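Local coordinates for galactose-binding like protein (Bacteroides thetaiotaomicron, PDB 7M1A) that binds a calcium ion and, as a SusE-like protein with a galactose-binding-like domain, probably takes part in glycan binding or breakdown, at residues Met26-Trp30 and Val57-Asp61; Leu68-Trp74 and Phe170-Trp176; Val93-Glu99 and Arg150-Ile156. The contacts are given in a common frame with arbitrary orientation. Residue numbers count along the deposited sequence, not the author numbering.

Contact 1: residues Met26-Trp30 and Val57-Asp61. With CA (calcium ion), chain F.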
loop_
_atom_site.group_PDB
_atom_site.type_symbol
_atom_site.label_atom_id
_atom_site.label_comp_id
_atom_site.label_asym_id
_atom_site.label_seq_id
_atom_site.Cartn_x
_atom_site.Cartn_y
_atom_site.Cartn_z
HETATM N N MSE A 26 -2.862 -4.480 -3.806
HETATM C CA MSE A 26 -4.191 -4.241 -3.290
HETATM C C MSE A 26 -4.968 -3.324 -4.254
HETATM O O MSE A 26 -6.168 -3.517 -4.461
HETATM C CB MSE A 26 -4.197 -3.662 -1.857
HETATM C CG MSE A 26 -5.664 -3.836 -1.278
HETATM SE SE MSE A 26 -5.803 -3.062 0.522
HETATM C CE MSE A 26 -4.471 -4.214 1.443
ATOM N N GLU A 27 -4.272 -2.269 -4.808
ATOM C CA GLU A 27 -4.969 -1.288 -5.629
ATOM C C GLU A 27 -5.572 -1.960 -6.863
ATOM O O GLU A 27 -6.437 -1.385 -7.481
ATOM C CB GLU A 27 -3.953 -0.227 -6.087
ATOM C CG GLU A 27 -3.474 0.753 -4.986
ATOM C CD GLU A 27 -2.414 0.277 -4.039
ATOM O OE1 GLU A 27 -1.933 -0.897 -4.090
ATOM O OE2 GLU A 27 -1.970 1.184 -3.247
ATOM N N TYR A 28 -5.097 -3.164 -7.223
ATOM C CA TYR A 28 -5.681 -3.806 -8.393
ATOM C C TYR A 28 -7.112 -4.301 -8.180
ATOM O O TYR A 28 -7.764 -4.649 -9.205
ATOM C CB TYR A 28 -4.757 -4.968 -8.838
ATOM C CG TYR A 28 -3.358 -4.579 -9.281
ATOM C CD1 TYR A 28 -3.030 -3.273 -9.667
ATOM C CD2 TYR A 28 -2.343 -5.523 -9.275
ATOM C CE1 TYR A 28 -1.733 -2.973 -10.042
ATOM C CE2 TYR A 28 -1.042 -5.258 -9.705
ATOM C CZ TYR A 28 -0.775 -3.988 -10.144
ATOM O OH TYR A 28 0.520 -3.671 -10.455
ATOM N N VAL A 29 -7.577 -4.370 -6.902
ATOM C CA VAL A 29 -8.958 -4.820 -6.686
ATOM C C VAL A 29 -9.916 -3.632 -6.630
ATOM O O VAL A 29 -11.089 -3.835 -6.425
ATOM C CB VAL A 29 -9.127 -5.764 -5.492
ATOM C CG1 VAL A 29 -8.209 -6.978 -5.638
ATOM C CG2 VAL A 29 -9.004 -5.078 -4.127
ATOM N N TRP A 30 -9.452 -2.378 -6.907
ATOM C CA TRP A 30 -10.356 -1.254 -7.141
ATOM C C TRP A 30 -9.939 -0.438 -8.372
ATOM O O TRP A 30 -10.186 0.741 -8.397
ATOM C CB TRP A 30 -10.571 -0.431 -5.853
ATOM C CG TRP A 30 -9.303 0.147 -5.298
ATOM C CD1 TRP A 30 -8.613 1.222 -5.771
ATOM C CD2 TRP A 30 -8.700 -0.233 -4.039
ATOM N NE1 TRP A 30 -7.542 1.510 -4.922
ATOM C CE2 TRP A 30 -7.581 0.654 -3.823
ATOM C CE3 TRP A 30 -8.983 -1.221 -3.061
ATOM C CZ2 TRP A 30 -6.767 0.595 -2.709
ATOM C CZ3 TRP A 30 -8.179 -1.242 -1.939
ATOM C CH2 TRP A 30 -7.127 -0.345 -1.758
ATOM N N VAL A 57 -6.169 -11.371 6.609
ATOM C CA VAL A 57 -6.840 -10.100 6.886
ATOM C C VAL A 57 -6.126 -8.994 6.104
ATOM O O VAL A 57 -4.929 -8.902 6.189
ATOM C CB VAL A 57 -6.892 -9.803 8.410
ATOM C CG1 VAL A 57 -7.413 -8.402 8.706
ATOM C CG2 VAL A 57 -7.607 -10.877 9.174
ATOM N N PHE A 58 -6.896 -8.093 5.466
ATOM C CA PHE A 58 -6.231 -6.890 4.951
ATOM C C PHE A 58 -7.238 -5.736 5.077
ATOM O O PHE A 58 -8.433 -5.925 5.356
ATOM C CB PHE A 58 -5.725 -7.119 3.512
ATOM C CG PHE A 58 -6.796 -7.347 2.496
ATOM C CD1 PHE A 58 -7.494 -6.310 1.893
ATOM C CD2 PHE A 58 -7.198 -8.665 2.214
ATOM C CE1 PHE A 58 -8.528 -6.530 0.991
ATOM C CE2 PHE A 58 -8.246 -8.903 1.322
ATOM C CZ PHE A 58 -8.956 -7.852 0.737
ATOM N N THR A 59 -6.684 -4.511 4.958
ATOM C CA THR A 59 -7.369 -3.313 5.408
ATOM C C THR A 59 -7.242 -2.239 4.320
ATOM O O THR A 59 -6.164 -2.044 3.734
ATOM C CB THR A 59 -6.687 -2.812 6.675
ATOM O OG1 THR A 59 -6.601 -3.847 7.671
ATOM C CG2 THR A 59 -7.410 -1.637 7.294
ATOM N N PHE A 60 -8.278 -1.394 4.165
ATOM C CA PHE A 60 -8.206 -0.267 3.229
ATOM C C PHE A 60 -9.176 0.829 3.645
ATOM O O PHE A 60 -9.962 0.653 4.556
ATOM C CB PHE A 60 -8.394 -0.696 1.771
ATOM C CG PHE A 60 -9.683 -1.381 1.452
ATOM C CD1 PHE A 60 -9.841 -2.740 1.710
ATOM C CD2 PHE A 60 -10.776 -0.708 0.882
ATOM C CE1 PHE A 60 -11.004 -3.438 1.311
ATOM C CE2 PHE A 60 -11.969 -1.399 0.534
ATOM C CZ PHE A 60 -12.066 -2.743 0.736
ATOM N N ASP A 61 -9.054 1.986 3.008
ATOM C CA ASP A 61 -9.763 3.217 3.318
ATOM C C ASP A 61 -10.596 3.510 2.085
ATOM O O ASP A 61 -10.055 3.604 0.953
ATOM C CB ASP A 61 -8.690 4.266 3.571
ATOM C CG ASP A 61 -9.125 5.652 3.947
ATOM O OD1 ASP A 61 -10.313 5.996 3.848
ATOM O OD2 ASP A 61 -8.231 6.398 4.442
HETATM CA CA CA F . -9.393 -5.275 -10.659
HETATM O O HOH W 1 -7.928 -6.177 -12.260
#
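Met26, present as selenomethionine, opens a short 3-10 segment and reaches segment 57-61 of strand 56-66. With chi1 and chi2 both t, its side chain is extended as far as SE; chi3 is m and brings CE to 3.7 Å from Phe58 CD1. Met26 SE lies 3.4 Å from Thr59 O and 3.7 Å from Phe60 CB. It makes oblique Met-aromatic contacts with Phe58 and Phe60. Tyr28 O binds the calcium ion at 2.3 Å. Asn31, Arg33, Thr171 and Glu172 complete the protein ligands. A calcium-binding loop beside a beta-sandwich is a familiar feature of galactose-binding-like domains, and here the loop is packed onto the sandwich core. Val29 N donates a hydrogen bond to Met26 O at 2.9 Å, holding the 3-10 turn, and Val29 O accepts one from Leu173 N on strand 169-176. Trp30 N donates one to Glu27 O at 3.2 Å. Trp30 CZ3 is 3.7 Å from Phe60 CG, with the ring planes at 40°, while Phe8 meets the indole edge-to-face.

Contact 2: residues Leu68-Trp74 and Phe170-Trp176. With CA (calcium ion), chain F.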
loop_
_atom_site.group_PDB
_atom_site.type_symbol
_atom_site.label_atom_id
_atom_site.label_comp_id
_atom_site.label_asym_id
_atom_site.label_seq_id
_atom_site.Cartn_x
_atom_site.Cartn_y
_atom_site.Cartn_z
ATOM N N LEU A 68 -23.282 2.480 3.651
ATOM C CA LEU A 68 -23.133 1.508 2.599
ATOM C C LEU A 68 -24.508 0.901 2.283
ATOM O O LEU A 68 -25.294 0.549 3.158
ATOM C CB LEU A 68 -22.207 0.364 3.035
ATOM C CG LEU A 68 -20.760 0.812 3.245
ATOM C CD1 LEU A 68 -19.918 -0.378 3.716
ATOM C CD2 LEU A 68 -20.228 1.411 1.952
ATOM N N SER A 69 -24.689 0.570 0.986
ATOM C CA SER A 69 -25.905 -0.090 0.498
ATOM C C SER A 69 -25.628 -1.473 -0.110
ATOM O O SER A 69 -26.384 -2.423 0.153
ATOM C CB SER A 69 -26.586 0.782 -0.469
ATOM O OG SER A 69 -25.753 1.043 -1.597
ATOM N N ARG A 70 -24.511 -1.623 -0.871
ATOM C CA ARG A 70 -24.248 -2.901 -1.504
ATOM C C ARG A 70 -22.747 -3.125 -1.618
ATOM O O ARG A 70 -21.925 -2.160 -1.594
ATOM C CB ARG A 70 -24.903 -2.922 -2.917
ATOM C CG ARG A 70 -26.423 -2.748 -2.929
ATOM C CD ARG A 70 -27.052 -3.173 -4.263
ATOM N NE ARG A 70 -27.226 -4.607 -4.467
ATOM C CZ ARG A 70 -26.393 -5.380 -5.150
ATOM N NH1 ARG A 70 -25.481 -4.811 -5.963
ATOM N NH2 ARG A 70 -26.518 -6.681 -5.246
ATOM N N PHE A 71 -22.402 -4.430 -1.752
ATOM C CA PHE A 71 -21.031 -4.895 -1.892
ATOM C C PHE A 71 -20.983 -5.985 -2.947
ATOM O O PHE A 71 -21.918 -6.818 -3.003
ATOM C CB PHE A 71 -20.490 -5.358 -0.528
ATOM C CG PHE A 71 -19.162 -6.051 -0.605
ATOM C CD1 PHE A 71 -17.978 -5.334 -0.735
ATOM C CD2 PHE A 71 -19.137 -7.451 -0.693
ATOM C CE1 PHE A 71 -16.783 -6.040 -0.775
ATOM C CE2 PHE A 71 -17.940 -8.117 -0.706
ATOM C CZ PHE A 71 -16.775 -7.424 -0.757
ATOM N N ALA A 72 -19.947 -5.990 -3.761
ATOM C CA ALA A 72 -19.740 -7.090 -4.705
ATOM C C ALA A 72 -18.271 -7.454 -4.748
ATOM O O ALA A 72 -17.410 -6.585 -4.567
ATOM C CB ALA A 72 -20.311 -6.768 -6.100
ATOM N N LEU A 73 -17.937 -8.686 -5.116
ATOM C CA LEU A 73 -16.580 -9.161 -5.191
ATOM C C LEU A 73 -16.510 -10.184 -6.317
ATOM O O LEU A 73 -17.368 -11.083 -6.369
ATOM C CB LEU A 73 -16.089 -9.730 -3.867
ATOM C CG LEU A 73 -14.619 -10.231 -3.802
ATOM C CD1 LEU A 73 -14.035 -9.971 -2.395
ATOM C CD2 LEU A 73 -14.490 -11.723 -4.198
ATOM N N TRP A 74 -15.440 -10.116 -7.122
ATOM C CA TRP A 74 -15.227 -11.043 -8.242
ATOM C C TRP A 74 -13.920 -11.807 -8.015
ATOM O O TRP A 74 -12.873 -11.202 -7.841
ATOM C CB TRP A 74 -15.112 -10.288 -9.611
ATOM C CG TRP A 74 -16.431 -9.704 -10.003
ATOM C CD1 TRP A 74 -17.301 -10.259 -10.893
ATOM C CD2 TRP A 74 -17.074 -8.475 -9.527
ATOM N NE1 TRP A 74 -18.409 -9.449 -11.037
ATOM C CE2 TRP A 74 -18.284 -8.323 -10.236
ATOM C CE3 TRP A 74 -16.706 -7.396 -8.731
ATOM C CZ2 TRP A 74 -19.154 -7.248 -10.102
ATOM C CZ3 TRP A 74 -17.536 -6.299 -8.565
ATOM C CH2 TRP A 74 -18.781 -6.241 -9.229
ATOM N N PHE A 170 -8.286 -12.467 -5.512
ATOM C CA PHE A 170 -9.464 -12.060 -6.262
ATOM C C PHE A 170 -9.101 -10.848 -7.126
ATOM O O PHE A 170 -7.982 -10.289 -6.947
ATOM C CB PHE A 170 -10.718 -11.799 -5.416
ATOM C CG PHE A 170 -10.622 -10.615 -4.512
ATOM C CD1 PHE A 170 -9.898 -10.713 -3.298
ATOM C CD2 PHE A 170 -11.255 -9.426 -4.805
ATOM C CE1 PHE A 170 -9.835 -9.634 -2.408
ATOM C CE2 PHE A 170 -11.179 -8.334 -3.907
ATOM C CZ PHE A 170 -10.445 -8.456 -2.741
ATOM N N THR A 171 -10.004 -10.441 -8.062
ATOM C CA THR A 171 -9.656 -9.423 -9.041
ATOM C C THR A 171 -10.282 -8.048 -8.753
ATOM O O THR A 171 -9.657 -7.029 -9.196
ATOM C CB THR A 171 -9.971 -9.855 -10.481
ATOM O OG1 THR A 171 -9.560 -8.819 -11.383
ATOM C CG2 THR A 171 -11.454 -10.099 -10.742
ATOM N N GLU A 172 -11.479 -7.932 -8.152
ATOM C CA GLU A 172 -12.126 -6.625 -8.039
ATOM C C GLU A 172 -13.173 -6.707 -6.940
ATOM O O GLU A 172 -13.801 -7.773 -6.758
ATOM C CB GLU A 172 -12.827 -6.211 -9.361
ATOM C CG GLU A 172 -13.309 -4.764 -9.427
ATOM C CD GLU A 172 -12.202 -3.703 -9.418
ATOM O OE1 GLU A 172 -11.015 -4.041 -9.579
ATOM O OE2 GLU A 172 -12.554 -2.523 -9.343
ATOM N N LEU A 173 -13.396 -5.580 -6.253
ATOM C CA LEU A 173 -14.570 -5.435 -5.404
ATOM C C LEU A 173 -15.216 -4.105 -5.729
ATOM O O LEU A 173 -14.580 -3.239 -6.357
ATOM C CB LEU A 173 -14.238 -5.639 -3.910
ATOM C CG LEU A 173 -13.015 -4.924 -3.351
ATOM C CD1 LEU A 173 -13.279 -3.426 -3.326
ATOM C CD2 LEU A 173 -12.724 -5.480 -1.959
ATOM N N THR A 174 -16.493 -3.937 -5.327
ATOM C CA THR A 174 -17.178 -2.674 -5.539
ATOM C C THR A 174 -18.049 -2.426 -4.310
ATOM O O THR A 174 -18.697 -3.353 -3.810
ATOM C CB THR A 174 -18.066 -2.726 -6.795
ATOM O OG1 THR A 174 -17.182 -3.032 -7.900
ATOM C CG2 THR A 174 -18.747 -1.407 -7.091
ATOM N N PHE A 175 -18.102 -1.154 -3.876
ATOM C CA PHE A 175 -19.059 -0.724 -2.863
ATOM C C PHE A 175 -20.017 0.306 -3.485
ATOM O O PHE A 175 -19.631 1.128 -4.317
ATOM C CB PHE A 175 -18.430 -0.018 -1.664
ATOM C CG PHE A 175 -17.628 -0.943 -0.797
ATOM C CD1 PHE A 175 -16.310 -1.353 -1.108
ATOM C CD2 PHE A 175 -18.224 -1.491 0.316
ATOM C CE1 PHE A 175 -15.634 -2.260 -0.292
ATOM C CE2 PHE A 175 -17.532 -2.402 1.122
ATOM C CZ PHE A 175 -16.221 -2.797 0.845
ATOM N N TRP A 176 -21.275 0.260 -3.038
ATOM C CA TRP A 176 -22.262 1.277 -3.339
ATOM C C TRP A 176 -22.748 1.868 -2.007
ATOM O O TRP A 176 -22.778 1.133 -1.036
ATOM C CB TRP A 176 -23.432 0.712 -4.200
ATOM C CG TRP A 176 -23.110 0.221 -5.570
ATOM C CD1 TRP A 176 -23.276 0.902 -6.753
ATOM C CD2 TRP A 176 -22.491 -1.049 -5.900
ATOM N NE1 TRP A 176 -22.858 0.126 -7.766
ATOM C CE2 TRP A 176 -22.401 -1.080 -7.320
ATOM C CE3 TRP A 176 -22.084 -2.200 -5.191
ATOM C CZ2 TRP A 176 -21.982 -2.203 -8.014
ATOM C CZ3 TRP A 176 -21.665 -3.330 -5.886
ATOM C CH2 TRP A 176 -21.604 -3.334 -7.298
HETATM CA CA CA F . -9.393 -5.275 -10.659
HETATM O O HOH W 1 -7.928 -6.177 -12.260
#
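Strands 70-74 and 172-176 run antiparallel, with axes 4.6 Å apart and directions at 172°. Ala72 and Thr174 form a hydrogen-bonded pair: Ala72 N to Thr174 O and Thr174 N to Ala72 O are both 2.9 Å. Each end has a classic beta bulge. Ser69 N and Arg70 N both donate hydrogen bonds to Trp176 O, at 2.8 and 3.3 Å. Thr171 N donates one to Trp74 O at 3.0 Å, and Trp74 N one to Glu172 O at 2.9 Å.

Phe71, Leu73, Leu173 and Phe175 share one face. Phe71 is t and Phe175 is m, which brings Phe71 CD1 to 3.5 Å from Phe175 CZ. With chi1 t and chi2 at 146°, between wells, Leu73 puts CD1 over the face of the Phe170 ring, 3.7 Å from the centroid, a CH-pi contact. Trp74 and Trp176 lie on the other face, both m. Their indoles point back along the strands: the edge of Trp74, at CZ3, is 3.4 Å from Thr174 OG1, whose main polar partner is Lys5, and Trp176 CZ3 meets Ala72 CB at 3.7 Å. Glu172 is t, then p. Glu172 OE1 and Thr171 O each bind the calcium ion at 2.3 Å, and Glu172 OE2 forms a salt bridge with Lys5.

In the four-stranded sheet, strand 140-143 flanks strand 70-74, and strand 45-46 flanks strand 169-176. The Phe71 and Phe175 face packs on strands 56-66, 110-116 and 151-158 of the other sheet.

Contact 3: residues Val93-Glu99 and Arg150-Ile156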
loop_
_atom_site.group_PDB
_atom_site.type_symbol
_atom_site.label_atom_id
_atom_site.label_comp_id
_atom_site.label_asym_id
_atom_site.label_seq_id
_atom_site.Cartn_x
_atom_site.Cartn_y
_atom_site.Cartn_z
ATOM N N VAL A 93 -16.789 -9.018 5.673
ATOM C CA VAL A 93 -16.454 -7.611 5.461
ATOM C C VAL A 93 -16.715 -6.873 6.748
ATOM O O VAL A 93 -17.835 -6.985 7.282
ATOM C CB VAL A 93 -17.261 -6.986 4.275
ATOM C CG1 VAL A 93 -16.781 -5.575 3.979
ATOM C CG2 VAL A 93 -17.177 -7.896 3.067
ATOM N N TRP A 94 -15.739 -6.090 7.224
ATOM C CA TRP A 94 -15.828 -5.371 8.503
ATOM C C TRP A 94 -15.551 -3.894 8.204
ATOM O O TRP A 94 -14.899 -3.525 7.202
ATOM C CB TRP A 94 -14.797 -5.849 9.557
ATOM C CG TRP A 94 -14.978 -7.239 10.035
ATOM C CD1 TRP A 94 -14.965 -8.408 9.286
ATOM C CD2 TRP A 94 -15.267 -7.633 11.384
ATOM N NE1 TRP A 94 -15.057 -9.529 10.161
ATOM C CE2 TRP A 94 -15.298 -9.049 11.434
ATOM C CE3 TRP A 94 -15.547 -6.877 12.533
ATOM C CZ2 TRP A 94 -15.570 -9.709 12.654
ATOM C CZ3 TRP A 94 -15.742 -7.531 13.757
ATOM C CH2 TRP A 94 -15.740 -8.934 13.794
ATOM N N GLY A 95 -16.057 -2.987 9.061
ATOM C CA GLY A 95 -15.837 -1.576 8.844
ATOM C C GLY A 95 -15.737 -0.794 10.144
ATOM O O GLY A 95 -16.010 -1.323 11.263
ATOM N N CYS A 96 -15.139 0.412 10.047
ATOM C CA CYS A 96 -15.212 1.363 11.155
ATOM C C CYS A 96 -15.220 2.774 10.590
ATOM O O CYS A 96 -15.000 2.993 9.420
ATOM C CB CYS A 96 -14.109 1.158 12.202
ATOM S SG CYS A 96 -12.421 1.396 11.563
ATOM N N ALA A 97 -15.502 3.750 11.474
ATOM C CA ALA A 97 -15.697 5.118 11.089
ATOM C C ALA A 97 -14.516 6.011 11.405
ATOM O O ALA A 97 -14.469 7.123 10.851
ATOM C CB ALA A 97 -16.940 5.753 11.713
ATOM N N THR A 98 -13.684 5.614 12.368
ATOM C CA THR A 98 -12.587 6.523 12.755
ATOM C C THR A 98 -11.247 5.791 12.541
ATOM O O THR A 98 -11.187 4.554 12.358
ATOM C CB THR A 98 -12.719 7.005 14.210
ATOM O OG1 THR A 98 -12.510 5.989 15.187
ATOM C CG2 THR A 98 -14.022 7.751 14.510
ATOM N N GLU A 99 -10.139 6.581 12.580
ATOM C CA GLU A 99 -8.866 6.046 12.178
ATOM C C GLU A 99 -8.589 4.679 12.779
ATOM O O GLU A 99 -8.574 4.502 14.037
ATOM C CB GLU A 99 -7.786 6.989 12.729
ATOM C CG GLU A 99 -6.434 6.731 12.101
ATOM C CD GLU A 99 -6.396 6.985 10.578
ATOM O OE1 GLU A 99 -6.772 8.106 10.162
ATOM O OE2 GLU A 99 -6.011 6.074 9.849
ATOM N N ARG A 150 -22.478 4.111 9.410
ATOM C CA ARG A 150 -21.603 4.622 8.357
ATOM C C ARG A 150 -20.160 4.254 8.650
ATOM O O ARG A 150 -19.734 4.187 9.816
ATOM C CB ARG A 150 -21.689 6.147 8.199
ATOM C CG ARG A 150 -23.064 6.623 7.769
ATOM C CD ARG A 150 -23.048 7.981 7.073
ATOM N NE ARG A 150 -22.707 8.993 8.014
ATOM C CZ ARG A 150 -22.482 10.271 7.652
ATOM N NH1 ARG A 150 -22.485 10.682 6.392
ATOM N NH2 ARG A 150 -22.180 11.153 8.578
ATOM N N VAL A 151 -19.416 3.918 7.577
ATOM C CA VAL A 151 -18.011 3.526 7.744
ATOM C C VAL A 151 -17.150 4.105 6.648
ATOM O O VAL A 151 -17.660 4.550 5.641
ATOM C CB VAL A 151 -17.843 1.973 7.670
ATOM C CG1 VAL A 151 -18.484 1.273 8.889
ATOM C CG2 VAL A 151 -18.462 1.309 6.385
ATOM N N ARG A 152 -15.873 4.362 7.023
ATOM C CA ARG A 152 -14.905 4.788 6.065
ATOM C C ARG A 152 -13.788 3.774 5.824
ATOM O O ARG A 152 -13.260 3.756 4.720
ATOM C CB ARG A 152 -14.258 6.079 6.603
ATOM C CG ARG A 152 -13.098 6.573 5.738
ATOM C CD ARG A 152 -12.641 7.978 6.061
ATOM N NE ARG A 152 -11.442 8.208 5.243
ATOM C CZ ARG A 152 -10.832 9.370 5.234
ATOM N NH1 ARG A 152 -11.353 10.385 5.913
ATOM N NH2 ARG A 152 -9.731 9.558 4.520
ATOM N N TYR A 153 -13.529 2.886 6.757
ATOM C CA TYR A 153 -12.414 1.943 6.662
ATOM C C TYR A 153 -12.980 0.543 6.611
ATOM O O TYR A 153 -14.016 0.306 7.246
ATOM C CB TYR A 153 -11.506 2.114 7.887
ATOM C CG TYR A 153 -11.071 3.544 8.004
ATOM C CD1 TYR A 153 -10.076 4.115 7.183
ATOM C CD2 TYR A 153 -11.689 4.375 8.941
ATOM C CE1 TYR A 153 -9.701 5.444 7.367
ATOM C CE2 TYR A 153 -11.362 5.714 9.082
ATOM C CZ TYR A 153 -10.380 6.263 8.264
ATOM O OH TYR A 153 -10.046 7.598 8.408
ATOM N N ILE A 154 -12.311 -0.305 5.867
ATOM C CA ILE A 154 -12.832 -1.653 5.626
ATOM C C ILE A 154 -11.760 -2.683 5.909
ATOM O O ILE A 154 -10.576 -2.460 5.650
ATOM C CB ILE A 154 -13.278 -1.798 4.165
ATOM C CG1 ILE A 154 -14.444 -0.836 3.854
ATOM C CG2 ILE A 154 -13.722 -3.237 3.836
ATOM C CD1 ILE A 154 -15.752 -1.135 4.516
ATOM N N ARG A 155 -12.164 -3.843 6.435
ATOM C CA ARG A 155 -11.313 -5.020 6.471
ATOM C C ARG A 155 -12.031 -6.173 5.764
ATOM O O ARG A 155 -13.267 -6.356 5.903
ATOM C CB ARG A 155 -10.891 -5.446 7.873
ATOM C CG ARG A 155 -9.788 -4.570 8.390
ATOM C CD ARG A 155 -9.566 -4.895 9.870
ATOM N NE ARG A 155 -8.078 -4.987 9.964
ATOM C CZ ARG A 155 -7.478 -5.395 11.064
ATOM N NH1 ARG A 155 -8.183 -5.686 12.167
ATOM N NH2 ARG A 155 -6.162 -5.584 11.110
ATOM N N ILE A 156 -11.237 -6.991 5.070
ATOM C CA ILE A 156 -11.754 -8.277 4.575
ATOM C C ILE A 156 -10.973 -9.394 5.262
ATOM O O ILE A 156 -9.755 -9.334 5.413
ATOM C CB ILE A 156 -11.695 -8.336 3.050
ATOM C CG1 ILE A 156 -12.791 -7.371 2.504
ATOM C CG2 ILE A 156 -11.916 -9.757 2.514
ATOM C CD1 ILE A 156 -12.807 -7.204 1.003
HETATM O O HOH W 2 -7.949 9.009 7.900
#
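A classic beta bulge marks the corner of segment 150-156: Arg152 and Tyr153 both face Cys96. Arg152 N and Tyr153 N donate hydrogen bonds to Cys96 O at 2.9 and 3.0 Å. The chain turns at Arg152, whose side chain forms a salt bridge with Asp61. Beyond the bulge the strands pair antiparallel. Cys96 N donates a hydrogen bond to Tyr153 O at 3.0 Å, Trp94 N to Arg155 O at 2.8 Å, and Arg155 N to Trp94 O at 2.9 Å. This pairing builds one sheet of the beta-sandwich, in which strand 151-158 lies between strands 88-96 and 56-66. Gly95 sits opposite Ile154; a CB on it would clash with Val151 CG1. On the sandwich-core face, Val93 CG1 meets Ile154 CG2 at 3.9 Å. On the other face, Cys96 SG is 3.9 Å from Tyr153 CB and lies obliquely beside the ring. Water 2 bridges Glu99 OE1 at 2.7 Å and Tyr153 OH at 2.6 Å. Glu99 also forms a salt bridge with Arg9 of the second subunit.

From the N terminus, contact 1 comes first and closes the loop from the calcium-binding turn to strand 56-66. Contact 2 opens after it, so the two are in series. Its long loop runs from strand 70-74 to the last strand, 169-176. Contact 3 is nested inside that loop and joins strands 88-96 and 151-158. Contacts 1 and 2 share the calcium ion and water 1. Contacts 1 and 3 meet in one sheet, where Phe60 O probably accepts a hydrogen bond from Ile154 N at 2.9 Å. Contacts 2 and 3 face each other across the sandwich, with Leu173 CD2 3.4 Å from Ile156 CD1. Contacts 1 and 3 also touch the second subunit.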